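Local coordinates for 3-oxoacyl-[acyl-carrier-protein] synthase 3 (Micrococcus luteus NCTC 2665, PDB 4EWP) that catalyses the condensation of an acyl-CoA primer with malonyl-ACP, the step that probably initiates fatty acid synthesis, at the interface of chains A and B. Numbering follows the deposited sequence. Chains: chain A/B, 3-oxoacyl-[acyl-carrier-protein] synthase 3.

The interface of chains A and B. Residues chain A 103-104, 107, 112; chain B 193-195.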
loop_
_atom_site.group_PDB
_atom_site.type_symbol
_atom_site.label_atom_id
_atom_site.label_comp_id
_atom_site.label_asym_id
_atom_site.label_seq_id
_atom_site.Cartn_x
_atom_site.Cartn_y
_atom_site.Cartn_z
ATOM N N ALA A 103 -8.401 5.651 -4.173
ATOM C CA ALA A 103 -9.239 6.809 -3.875
ATOM C C ALA A 103 -10.051 7.188 -5.099
ATOM O O ALA A 103 -11.217 7.566 -4.975
ATOM C CB ALA A 103 -8.386 7.997 -3.376
ATOM N N LEU A 104 -9.444 7.069 -6.282
ATOM C CA LEU A 104 -10.191 7.251 -7.536
ATOM C C LEU A 104 -11.250 6.168 -7.709
ATOM O O LEU A 104 -12.393 6.461 -8.063
ATOM C CB LEU A 104 -9.262 7.225 -8.760
ATOM C CG LEU A 104 -8.429 8.462 -9.086
ATOM C CD1 LEU A 104 -7.454 8.155 -10.212
ATOM C CD2 LEU A 104 -9.326 9.643 -9.462
ATOM N N HIS A 107 -14.256 6.603 -5.494
ATOM C CA HIS A 107 -15.094 7.691 -5.976
ATOM C C HIS A 107 -15.918 7.277 -7.182
ATOM O O HIS A 107 -17.122 7.519 -7.219
ATOM C CB HIS A 107 -14.278 8.933 -6.332
ATOM C CG HIS A 107 -15.078 9.967 -7.055
ATOM N ND1 HIS A 107 -16.201 10.550 -6.503
ATOM C CD2 HIS A 107 -14.952 10.488 -8.295
ATOM C CE1 HIS A 107 -16.721 11.400 -7.369
ATOM N NE2 HIS A 107 -15.982 11.385 -8.463
ATOM N N THR A 112 -17.614 6.552 -1.886
ATOM C CA THR A 112 -17.351 7.667 -0.983
ATOM C C THR A 112 -18.418 7.659 0.108
ATOM O O THR A 112 -19.598 7.487 -0.183
ATOM C CB THR A 112 -17.362 9.010 -1.727
ATOM O OG1 THR A 112 -16.415 8.959 -2.792
ATOM C CG2 THR A 112 -16.979 10.179 -0.784
ATOM N N ASP B 193 -12.293 11.037 -0.136
ATOM C CA ASP B 193 -13.136 11.746 -1.097
ATOM C C ASP B 193 -12.377 11.891 -2.410
ATOM O O ASP B 193 -11.716 12.912 -2.669
ATOM C CB ASP B 193 -13.554 13.117 -0.584
ATOM C CG ASP B 193 -14.491 13.822 -1.551
ATOM O OD1 ASP B 193 -14.938 13.178 -2.528
ATOM O OD2 ASP B 193 -14.785 15.014 -1.341
ATOM N N GLY B 194 -12.459 10.851 -3.231
ATOM C CA GLY B 194 -11.650 10.762 -4.426
ATOM C C GLY B 194 -12.070 11.800 -5.442
ATOM O O GLY B 194 -11.395 11.974 -6.458
ATOM N N GLU B 195 -13.184 12.487 -5.184
ATOM C CA GLU B 195 -13.587 13.560 -6.068
ATOM C C GLU B 195 -12.562 14.692 -6.028
ATOM O O GLU B 195 -12.407 15.428 -7.002
ATOM C CB GLU B 195 -14.966 14.103 -5.729
ATOM C CG GLU B 195 -15.487 15.000 -6.835
ATOM C CD GLU B 195 -16.876 15.536 -6.561
ATOM O OE1 GLU B 195 -17.477 15.139 -5.535
ATOM O OE2 GLU B 195 -17.364 16.357 -7.374
HETATM O O HOH W 1 -13.637 8.412 -2.517
#
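Helix 101-108 of chain A, with A:Thr112 from the loop that follows it, packs against the turn of chain B in which B:Asp193 leads into the short 3-10 helix 194-196. A:His107 lies with one face of its imidazole on the backbone of that turn: the CA of B:Glu195 sits over the ring centre, 3.9 Å from the centroid, in a CH-pi contact. The side chain of B:Glu195 then passes at a slant over the same face, towards the CE1 and NE2 edge, with CB 3.6 Å from CE1 of A:His107, and its carboxylate plane is turned only 13° from the imidazole. An extended chain, with CG anti to the backbone N (chi1 -168°), carries that carboxylate past the ring, so the acid is a neighbour and its methylenes do the touching. CG of A:His107 is likewise anti to its backbone N (chi1 170°), which swings the imidazole across the turn while the methylene CB of A:His107 rests 3.7 Å from CA of B:Gly194. With no side chain of its own, B:Gly194 also brings its CA to 3.3 Å from the carbonyl O of A:Ala103. An alanine in place of A:His107 would probably leave the backbone and CB of B:Glu195 without their aromatic cover and open a gap over the turn.

Polar contact across the boundary is made through water 1, which lies 2.8 Å from the hydroxyl OG1 of A:Thr112 and is also hydrogen-bonded to the backbone N of B:Gly194. The methyl CG2 of A:Thr112 faces B:Asp193, whose carboxylate OD1 accepts a hydrogen bond of 3.3 Å from the backbone N of B:Glu195, a long, off-plane bond that may help to brace the turn. Helix and turn lie on the two-fold dimer face of the thiolase-like fold, about 25 Å from the nucleophilic cysteine A:Cys123 to the patch centre, which suggests a role in assembly rather than catalysis.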